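PDB 6HDY: 2-hydroxyisobutyryl-CoA synthetase from Aquincola tertiaricarbonis, which belongs to the ANL superfamily of AMP-binding enzymes, with a large N-terminal part and a smaller C-terminal domain. Local coordinates for residues P222-R233 / V260-Y268; G395-V403 / P457-F465. All coordinates share one frame; numbering follows the deposited sequence.

Contact 1: P222-R233 / V260-Y268; sequences PSYAIHLAEVAR and VKDRIEEAY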
loop_
_atom_site.group_PDB
_atom_site.type_symbol
_atom_site.label_atom_id
_atom_site.label_comp_id
_atom_site.label_asym_id
_atom_site.label_seq_id
_atom_site.Cartn_x
_atom_site.Cartn_y
_atom_site.Cartn_z
ATOM N N PRO A 222 -6.621 -7.671 -14.551
ATOM C CA PRO A 222 -7.559 -7.425 -15.669
ATOM C C PRO A 222 -8.995 -7.222 -15.190
ATOM O O PRO A 222 -9.715 -6.443 -15.798
ATOM C CB PRO A 222 -7.411 -8.671 -16.553
ATOM C CG PRO A 222 -6.140 -9.333 -16.109
ATOM C CD PRO A 222 -5.975 -8.995 -14.672
ATOM N N SER A 223 -9.390 -7.894 -14.074
ATOM C CA SER A 223 -10.708 -7.785 -13.422
ATOM C C SER A 223 -10.937 -6.367 -12.924
ATOM O O SER A 223 -12.019 -5.825 -13.137
ATOM C CB SER A 223 -10.812 -8.732 -12.228
ATOM O OG SER A 223 -10.902 -10.069 -12.669
ATOM N N TYR A 224 -9.939 -5.787 -12.236
ATOM C CA TYR A 224 -10.054 -4.427 -11.723
ATOM C C TYR A 224 -10.260 -3.397 -12.819
ATOM O O TYR A 224 -11.122 -2.534 -12.664
ATOM C CB TYR A 224 -8.890 -4.022 -10.814
ATOM C CG TYR A 224 -9.185 -2.731 -10.078
ATOM C CD1 TYR A 224 -10.475 -2.437 -9.635
ATOM C CD2 TYR A 224 -8.181 -1.819 -9.801
ATOM C CE1 TYR A 224 -10.748 -1.271 -8.927
ATOM C CE2 TYR A 224 -8.450 -0.634 -9.116
ATOM C CZ TYR A 224 -9.734 -0.368 -8.678
ATOM O OH TYR A 224 -10.012 0.784 -7.990
ATOM N N ALA A 225 -9.490 -3.480 -13.916
ATOM C CA ALA A 225 -9.656 -2.581 -15.056
ATOM C C ALA A 225 -11.143 -2.585 -15.569
ATOM O O ALA A 225 -11.718 -1.520 -15.781
ATOM C CB ALA A 225 -8.714 -2.995 -16.162
ATOM N N ILE A 226 -11.771 -3.768 -15.675
ATOM C CA ILE A 226 -13.167 -3.884 -16.088
ATOM C C ILE A 226 -14.073 -3.191 -15.065
ATOM O O ILE A 226 -14.916 -2.379 -15.465
ATOM C CB ILE A 226 -13.607 -5.357 -16.408
ATOM C CG1 ILE A 226 -13.014 -5.824 -17.755
ATOM C CG2 ILE A 226 -15.154 -5.503 -16.463
ATOM C CD1 ILE A 226 -12.485 -7.206 -17.718
ATOM N N HIS A 227 -13.884 -3.489 -13.755
ATOM C CA HIS A 227 -14.702 -2.908 -12.688
ATOM C C HIS A 227 -14.604 -1.385 -12.640
ATOM O O HIS A 227 -15.620 -0.701 -12.476
ATOM C CB HIS A 227 -14.398 -3.551 -11.330
ATOM C CG HIS A 227 -15.077 -2.882 -10.166
ATOM N ND1 HIS A 227 -16.438 -2.612 -10.177
ATOM C CD2 HIS A 227 -14.555 -2.457 -8.987
ATOM C CE1 HIS A 227 -16.701 -2.044 -9.011
ATOM N NE2 HIS A 227 -15.603 -1.916 -8.265
ATOM N N LEU A 228 -13.384 -0.864 -12.828
ATOM C CA LEU A 228 -13.086 0.561 -12.840
ATOM C C LEU A 228 -13.807 1.324 -13.973
ATOM O O LEU A 228 -14.222 2.464 -13.746
ATOM C CB LEU A 228 -11.556 0.770 -12.868
ATOM C CG LEU A 228 -11.018 2.075 -12.312
ATOM C CD1 LEU A 228 -11.412 2.261 -10.851
ATOM C CD2 LEU A 228 -9.519 2.132 -12.478
ATOM N N ALA A 229 -14.012 0.689 -15.159
ATOM C CA ALA A 229 -14.741 1.321 -16.284
ATOM C C ALA A 229 -16.237 1.492 -15.948
ATOM O O ALA A 229 -16.847 2.500 -16.325
ATOM C CB ALA A 229 -14.571 0.513 -17.562
ATOM N N GLU A 230 -16.811 0.516 -15.196
ATOM C CA GLU A 230 -18.210 0.554 -14.749
ATOM C C GLU A 230 -18.315 1.643 -13.712
ATOM O O GLU A 230 -19.274 2.403 -13.741
ATOM C CB GLU A 230 -18.664 -0.771 -14.130
ATOM C CG GLU A 230 -18.630 -1.965 -15.067
ATOM C CD GLU A 230 -18.781 -3.301 -14.367
ATOM O OE1 GLU A 230 -19.227 -4.263 -15.030
ATOM O OE2 GLU A 230 -18.458 -3.391 -13.159
ATOM N N VAL A 231 -17.309 1.756 -12.822
ATOM C CA VAL A 231 -17.280 2.826 -11.827
ATOM C C VAL A 231 -17.139 4.202 -12.530
ATOM O O VAL A 231 -17.876 5.124 -12.173
ATOM C CB VAL A 231 -16.236 2.592 -10.704
ATOM C CG1 VAL A 231 -16.160 3.784 -9.757
ATOM C CG2 VAL A 231 -16.569 1.326 -9.921
ATOM N N ALA A 232 -16.248 4.315 -13.556
ATOM C CA ALA A 232 -16.041 5.554 -14.323
ATOM C C ALA A 232 -17.366 5.983 -14.939
ATOM O O ALA A 232 -17.776 7.134 -14.776
ATOM C CB ALA A 232 -14.992 5.353 -15.413
ATOM N N ARG A 233 -18.073 5.030 -15.576
ATOM C CA ARG A 233 -19.356 5.315 -16.192
ATOM C C ARG A 233 -20.417 5.648 -15.126
ATOM O O ARG A 233 -21.029 6.696 -15.260
ATOM C CB ARG A 233 -19.761 4.207 -17.166
ATOM C CG ARG A 233 -18.828 4.164 -18.387
ATOM C CD ARG A 233 -19.261 3.163 -19.438
ATOM N NE ARG A 233 -19.054 1.775 -19.021
ATOM C CZ ARG A 233 -17.991 1.048 -19.353
ATOM N NH1 ARG A 233 -17.035 1.564 -20.117
ATOM N NH2 ARG A 233 -17.879 -0.206 -18.927
ATOM N N VAL A 260 -11.824 -10.480 -23.336
ATOM C CA VAL A 260 -11.456 -9.694 -22.155
ATOM C C VAL A 260 -10.471 -8.601 -22.581
ATOM O O VAL A 260 -10.704 -7.430 -22.269
ATOM C CB VAL A 260 -10.932 -10.572 -20.971
ATOM C CG1 VAL A 260 -10.476 -9.713 -19.796
ATOM C CG2 VAL A 260 -11.997 -11.566 -20.512
ATOM N N LYS A 261 -9.384 -8.977 -23.308
ATOM C CA LYS A 261 -8.367 -8.013 -23.777
ATOM C C LYS A 261 -9.010 -6.910 -24.644
ATOM O O LYS A 261 -8.752 -5.721 -24.427
ATOM C CB LYS A 261 -7.240 -8.730 -24.551
ATOM C CG LYS A 261 -6.041 -7.821 -24.816
ATOM C CD LYS A 261 -5.071 -8.369 -25.850
ATOM C CE LYS A 261 -3.781 -7.566 -25.833
ATOM N NZ LYS A 261 -2.745 -8.182 -26.696
ATOM N N ASP A 262 -9.868 -7.321 -25.606
ATOM C CA ASP A 262 -10.566 -6.425 -26.525
ATOM C C ASP A 262 -11.516 -5.482 -25.804
ATOM O O ASP A 262 -11.556 -4.302 -26.145
ATOM C CB ASP A 262 -11.262 -7.225 -27.648
ATOM C CG ASP A 262 -10.305 -7.995 -28.540
ATOM O OD1 ASP A 262 -9.074 -7.745 -28.458
ATOM O OD2 ASP A 262 -10.779 -8.829 -29.334
ATOM N N ARG A 263 -12.236 -5.979 -24.775
ATOM C CA ARG A 263 -13.132 -5.147 -23.956
ATOM C C ARG A 263 -12.359 -4.070 -23.200
ATOM O O ARG A 263 -12.799 -2.923 -23.167
ATOM C CB ARG A 263 -13.965 -5.992 -22.969
ATOM C CG ARG A 263 -15.307 -6.448 -23.547
ATOM C CD ARG A 263 -16.027 -7.414 -22.624
ATOM N NE ARG A 263 -17.231 -7.974 -23.243
ATOM C CZ ARG A 263 -18.476 -7.754 -22.820
ATOM N NH1 ARG A 263 -18.697 -7.002 -21.746
ATOM N NH2 ARG A 263 -19.507 -8.295 -23.460
ATOM N N ILE A 264 -11.201 -4.419 -22.620
ATOM C CA ILE A 264 -10.382 -3.467 -21.855
ATOM C C ILE A 264 -9.763 -2.409 -22.790
ATOM O O ILE A 264 -9.925 -1.217 -22.529
ATOM C CB ILE A 264 -9.345 -4.147 -20.917
ATOM C CG1 ILE A 264 -10.031 -5.186 -19.987
ATOM C CG2 ILE A 264 -8.598 -3.083 -20.083
ATOM C CD1 ILE A 264 -9.100 -6.154 -19.285
ATOM N N GLU A 265 -9.099 -2.830 -23.880
ATOM C CA GLU A 265 -8.513 -1.902 -24.862
ATOM C C GLU A 265 -9.567 -0.933 -25.443
ATOM O O GLU A 265 -9.274 0.244 -25.620
ATOM C CB GLU A 265 -7.830 -2.664 -26.013
ATOM C CG GLU A 265 -6.561 -3.376 -25.583
ATOM C CD GLU A 265 -5.617 -3.849 -26.669
ATOM O OE1 GLU A 265 -6.032 -3.905 -27.847
ATOM O OE2 GLU A 265 -4.447 -4.149 -26.341
ATOM N N GLU A 266 -10.795 -1.414 -25.682
ATOM C CA GLU A 266 -11.873 -0.567 -26.225
ATOM C C GLU A 266 -12.355 0.455 -25.187
ATOM O O GLU A 266 -12.529 1.629 -25.528
ATOM C CB GLU A 266 -13.041 -1.420 -26.795
ATOM C CG GLU A 266 -14.401 -0.728 -26.857
ATOM C CD GLU A 266 -14.543 0.452 -27.806
ATOM O OE1 GLU A 266 -14.323 0.275 -29.026
ATOM O OE2 GLU A 266 -14.942 1.541 -27.332
ATOM N N ALA A 267 -12.589 0.000 -23.946
ATOM C CA ALA A 267 -13.081 0.831 -22.849
ATOM C C ALA A 267 -12.142 1.989 -22.515
ATOM O O ALA A 267 -12.618 3.062 -22.164
ATOM C CB ALA A 267 -13.314 -0.026 -21.605
ATOM N N TYR A 268 -10.822 1.772 -22.631
ATOM C CA TYR A 268 -9.799 2.769 -22.306
ATOM C C TYR A 268 -9.130 3.437 -23.508
ATOM O O TYR A 268 -8.475 4.462 -23.333
ATOM C CB TYR A 268 -8.730 2.146 -21.392
ATOM C CG TYR A 268 -9.238 1.813 -20.007
ATOM C CD1 TYR A 268 -9.286 2.783 -19.009
ATOM C CD2 TYR A 268 -9.635 0.518 -19.681
ATOM C CE1 TYR A 268 -9.730 2.475 -17.722
ATOM C CE2 TYR A 268 -10.064 0.195 -18.393
ATOM C CZ TYR A 268 -10.122 1.178 -17.421
ATOM O OH TYR A 268 -10.569 0.864 -16.161
#
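Tyr268 reaches across to helix 222-233 and hands its phenol OH to the backbone O of Ala225, 2.7 Å away. That carbonyl is already taken by Ala229 N in the helical pattern, and the phenol comes in at a C=O...O angle of 127°, close to the carbonyl plane. Two donors thus grip one buried oxygen. Leu228 lies crosswise to the tyrosine, its CB 3.4 Å from the Tyr268 OH, while Ala225 CB packs against CE2 of the ring. With CG anti to its own carbonyl carbon (chi1 -68°), Tyr268 swings its ring from the end of helix 260-268 toward the neighbouring helix.

Beside this polar link the contact is aliphatic. Ile264 works with both branches: CG2 sits 3.9 Å from Ala225 CB, while on the longer arm CG1 lies 3.8 Å from Ile226 CG1 and CD1 rests against the backbone O and CB of Pro222. Ile226 crosses Ile264 at about a right angle, and its CD1 ends 3.8 Å from Val260 CG1. Farther along, the two small side chains of Ala229 and Ala267 face each other, CB to CB at 4.3 Å.

Both helices follow strands of the five-stranded parallel sheet in the AMP-binding part: helix 222-234 comes after strand 217-220, and helix 258-268 lies between strands 246-249 and 271-274. The axes of segments 222-233 and 260-268 approach to 10.0 Å, at 41°. Phe249 of strand 246-249 touches Pro222, Ala225 and Ile264 together, and Leu247 meets Tyr268, which places the apolar seam against the sheet. Leu228 is also packed by Leu206, Val207 and Leu210 of helix 202-213. Val260 also touches Asp387 and Asn391 of helix 383-391, and Arg263 NE bonds to Asn391 O.

Contact 2: G395-V403 / P457-F465; sequences GYGGEHRIV and PNSIARTDF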
loop_
_atom_site.group_PDB
_atom_site.type_symbol
_atom_site.label_atom_id
_atom_site.label_comp_id
_atom_site.label_asym_id
_atom_site.label_seq_id
_atom_site.Cartn_x
_atom_site.Cartn_y
_atom_site.Cartn_z
ATOM N N GLY A 395 -24.372 -9.022 -25.661
ATOM C CA GLY A 395 -25.421 -9.034 -24.641
ATOM C C GLY A 395 -24.984 -9.401 -23.235
ATOM O O GLY A 395 -25.766 -9.264 -22.288
ATOM N N TYR A 396 -23.738 -9.883 -23.080
ATOM C CA TYR A 396 -23.159 -10.268 -21.782
ATOM C C TYR A 396 -22.888 -9.027 -20.880
ATOM O O TYR A 396 -22.287 -8.058 -21.338
ATOM C CB TYR A 396 -21.897 -11.100 -22.022
ATOM C CG TYR A 396 -21.082 -11.413 -20.785
ATOM C CD1 TYR A 396 -21.552 -12.304 -19.823
ATOM C CD2 TYR A 396 -19.828 -10.839 -20.591
ATOM C CE1 TYR A 396 -20.794 -12.618 -18.699
ATOM C CE2 TYR A 396 -19.054 -11.156 -19.477
ATOM C CZ TYR A 396 -19.539 -12.052 -18.536
ATOM O OH TYR A 396 -18.803 -12.332 -17.413
ATOM N N GLY A 397 -23.365 -9.088 -19.630
ATOM C CA GLY A 397 -23.316 -8.015 -18.633
ATOM C C GLY A 397 -22.013 -7.733 -17.905
ATOM O O GLY A 397 -21.943 -6.757 -17.148
ATOM N N GLY A 398 -20.985 -8.556 -18.126
ATOM C CA GLY A 398 -19.679 -8.335 -17.505
ATOM C C GLY A 398 -19.336 -9.234 -16.335
ATOM O O GLY A 398 -18.196 -9.221 -15.877
ATOM N N GLU A 399 -20.308 -10.014 -15.838
ATOM C CA GLU A 399 -20.091 -10.956 -14.742
ATOM C C GLU A 399 -20.869 -12.227 -14.903
ATOM O O GLU A 399 -21.907 -12.259 -15.592
ATOM C CB GLU A 399 -20.331 -10.347 -13.341
ATOM C CG GLU A 399 -19.074 -9.757 -12.690
ATOM C CD GLU A 399 -17.854 -10.652 -12.569
ATOM O OE1 GLU A 399 -18.005 -11.896 -12.561
ATOM O OE2 GLU A 399 -16.736 -10.102 -12.472
ATOM N N HIS A 400 -20.327 -13.292 -14.287
ATOM C CA HIS A 400 -20.895 -14.642 -14.260
ATOM C C HIS A 400 -20.249 -15.430 -13.126
ATOM O O HIS A 400 -19.220 -15.004 -12.579
ATOM C CB HIS A 400 -20.699 -15.367 -15.610
ATOM C CG HIS A 400 -19.282 -15.774 -15.893
ATOM N ND1 HIS A 400 -18.379 -14.897 -16.467
ATOM C CD2 HIS A 400 -18.661 -16.962 -15.683
ATOM C CE1 HIS A 400 -17.250 -15.574 -16.595
ATOM N NE2 HIS A 400 -17.367 -16.815 -16.129
ATOM N N ARG A 401 -20.860 -16.563 -12.777
ATOM C CA ARG A 401 -20.358 -17.533 -11.812
ATOM C C ARG A 401 -20.513 -18.905 -12.459
ATOM O O ARG A 401 -21.453 -19.138 -13.234
ATOM C CB ARG A 401 -21.133 -17.515 -10.480
ATOM C CG ARG A 401 -20.954 -16.282 -9.575
ATOM C CD ARG A 401 -19.634 -16.207 -8.809
ATOM N NE ARG A 401 -18.755 -15.297 -9.517
ATOM C CZ ARG A 401 -18.367 -14.110 -9.076
ATOM N NH1 ARG A 401 -18.649 -13.725 -7.838
ATOM N NH2 ARG A 401 -17.671 -13.313 -9.855
ATOM N N ILE A 402 -19.570 -19.798 -12.168
ATOM C CA ILE A 402 -19.599 -21.195 -12.595
ATOM C C ILE A 402 -19.889 -21.968 -11.302
ATOM O O ILE A 402 -19.205 -21.740 -10.301
ATOM C CB ILE A 402 -18.280 -21.643 -13.273
ATOM C CG1 ILE A 402 -17.839 -20.658 -14.375
ATOM C CG2 ILE A 402 -18.385 -23.067 -13.797
ATOM C CD1 ILE A 402 -16.340 -20.675 -14.640
ATOM N N VAL A 403 -20.976 -22.768 -11.283
ATOM C CA VAL A 403 -21.382 -23.546 -10.109
ATOM C C VAL A 403 -21.093 -25.030 -10.382
ATOM O O VAL A 403 -21.644 -25.618 -11.319
ATOM C CB VAL A 403 -22.830 -23.257 -9.606
ATOM C CG1 VAL A 403 -23.189 -24.136 -8.418
ATOM C CG2 VAL A 403 -23.005 -21.782 -9.236
ATOM N N PRO A 457 -28.830 -7.375 -13.614
ATOM C CA PRO A 457 -27.593 -6.639 -13.946
ATOM C C PRO A 457 -26.921 -6.026 -12.700
ATOM O O PRO A 457 -27.605 -5.564 -11.784
ATOM C CB PRO A 457 -28.103 -5.548 -14.910
ATOM C CG PRO A 457 -29.341 -6.126 -15.500
ATOM C CD PRO A 457 -29.989 -6.849 -14.378
ATOM N N ASN A 458 -25.576 -6.072 -12.645
ATOM C CA ASN A 458 -24.734 -5.537 -11.557
ATOM C C ASN A 458 -25.010 -6.165 -10.160
ATOM O O ASN A 458 -24.644 -5.575 -9.139
ATOM C CB ASN A 458 -24.796 -3.989 -11.504
ATOM C CG ASN A 458 -24.705 -3.333 -12.869
ATOM O OD1 ASN A 458 -23.780 -3.595 -13.650
ATOM N ND2 ASN A 458 -25.695 -2.513 -13.214
ATOM N N SER A 459 -25.615 -7.371 -10.119
ATOM C CA SER A 459 -25.898 -8.070 -8.868
ATOM C C SER A 459 -24.659 -8.845 -8.370
ATOM O O SER A 459 -24.454 -8.949 -7.159
ATOM C CB SER A 459 -27.084 -9.015 -9.030
ATOM O OG SER A 459 -26.845 -10.007 -10.013
ATOM N N ILE A 460 -23.867 -9.423 -9.301
ATOM C CA ILE A 460 -22.662 -10.192 -8.970
ATOM C C ILE A 460 -21.548 -9.229 -8.499
ATOM O O ILE A 460 -21.278 -8.221 -9.162
ATOM C CB ILE A 460 -22.191 -11.143 -10.123
ATOM C CG1 ILE A 460 -23.271 -12.199 -10.486
ATOM C CG2 ILE A 460 -20.844 -11.831 -9.770
ATOM C CD1 ILE A 460 -23.033 -13.002 -11.855
ATOM N N ALA A 461 -20.923 -9.542 -7.345
ATOM C CA ALA A 461 -19.835 -8.738 -6.795
ATOM C C ALA A 461 -18.648 -8.663 -7.759
ATOM O O ALA A 461 -18.194 -9.683 -8.301
ATOM C CB ALA A 461 -19.382 -9.306 -5.455
ATOM N N ARG A 462 -18.203 -7.427 -8.013
ATOM C CA ARG A 462 -17.013 -7.123 -8.809
ATOM C C ARG A 462 -15.827 -7.123 -7.800
ATOM O O ARG A 462 -16.056 -7.180 -6.581
ATOM C CB ARG A 462 -17.135 -5.733 -9.499
ATOM C CG ARG A 462 -18.407 -5.452 -10.347
ATOM C CD ARG A 462 -18.794 -6.569 -11.283
ATOM N NE ARG A 462 -19.555 -6.134 -12.454
ATOM C CZ ARG A 462 -20.800 -6.517 -12.742
ATOM N NH1 ARG A 462 -21.475 -7.302 -11.907
ATOM N NH2 ARG A 462 -21.383 -6.110 -13.860
ATOM N N THR A 463 -14.578 -7.071 -8.298
ATOM C CA THR A 463 -13.365 -7.049 -7.461
ATOM C C THR A 463 -12.257 -6.159 -8.038
ATOM O O THR A 463 -12.157 -6.010 -9.263
ATOM C CB THR A 463 -12.826 -8.487 -7.156
ATOM O OG1 THR A 463 -11.688 -8.392 -6.278
ATOM C CG2 THR A 463 -12.428 -9.266 -8.417
ATOM N N ASP A 464 -11.397 -5.635 -7.132
ATOM C CA ASP A 464 -10.194 -4.874 -7.445
ATOM C C ASP A 464 -8.949 -5.780 -7.383
ATOM O O ASP A 464 -7.822 -5.300 -7.556
ATOM C CB ASP A 464 -10.031 -3.650 -6.529
ATOM C CG ASP A 464 -10.051 -3.888 -5.039
ATOM O OD1 ASP A 464 -9.822 -5.049 -4.611
ATOM O OD2 ASP A 464 -10.294 -2.920 -4.296
ATOM N N PHE A 465 -9.181 -7.099 -7.128
ATOM C CA PHE A 465 -8.181 -8.158 -7.031
ATOM C C PHE A 465 -8.460 -9.274 -8.064
ATOM O O PHE A 465 -8.755 -8.946 -9.213
ATOM C CB PHE A 465 -8.052 -8.687 -5.583
ATOM C CG PHE A 465 -6.758 -9.429 -5.290
ATOM C CD1 PHE A 465 -5.528 -8.890 -5.654
ATOM C CD2 PHE A 465 -6.775 -10.663 -4.647
ATOM C CE1 PHE A 465 -4.338 -9.574 -5.385
ATOM C CE2 PHE A 465 -5.585 -11.367 -4.412
ATOM C CZ PHE A 465 -4.373 -10.803 -4.760
HETATM O O HOH W 1 -16.211 -11.019 -9.783
#
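The guanidinium of Arg401 carries Ile460 CG2 on one face, the methyl 3.4 Å from CZ and displaced toward the rim, while a water lies at its edge, in plane. The guanidinium of Arg462 has Glu399 on one face: CB and CG both pack there, and CG also comes within 3.5 Å of Arg462 CD. Here the acid meets the arginine through its methylenes, with the carboxylate plane turned 59° from the guanidinium. Bent at chi2 (-54°), Glu399 carries its carboxylate instead to Arg401, with OE1 3.1 Å from NH2 in a salt bridge, and to Arg469, which pairs with OE2. His400 N also donates to OE1. The in-plane water takes a bond from Arg401 NH2 and gives one to Ala461 O at 2.8 Å and a weak one to Glu399 OE2, so it joins the two segments where no direct hydrogen bond does.

Strand 399-403 is an inner strand of the mixed sheet in the C-terminal domain, and residues 457-465 lie in the loop between strands 450-454 and 470-471. Ile460 packs along the start of the strand, its CB 3.8 Å from Glu399 CB and its CD1 3.6 Å from His400 CA. Arg462 NH1 bonds back to Ile460 O, with the oxygen close to the guanidinium plane, and Glu418 forms a second, charged partner for NH1.

In the fold
Along the chain, contact 1 closes before contact 2 opens; their centres lie 13 Å apart, on the same side of the chain's centre. The first belongs to the AMP-binding part and its parallel sheet, the second to the C-terminal domain and its mixed sheet. They meet directly at the boundary: Arg462 NE forms a 3.0 Å salt bridge with Glu230 OE2, Arg462 CB packs on His227, and Asp464 on Tyr224. Helix 222-234 thus offers one flank to helix 258-268 and another to the loop 457-465. In ANL enzymes the C-terminal domain can rotate against the larger part, so these bridging contacts probably belong to the particular domain orientation captured here.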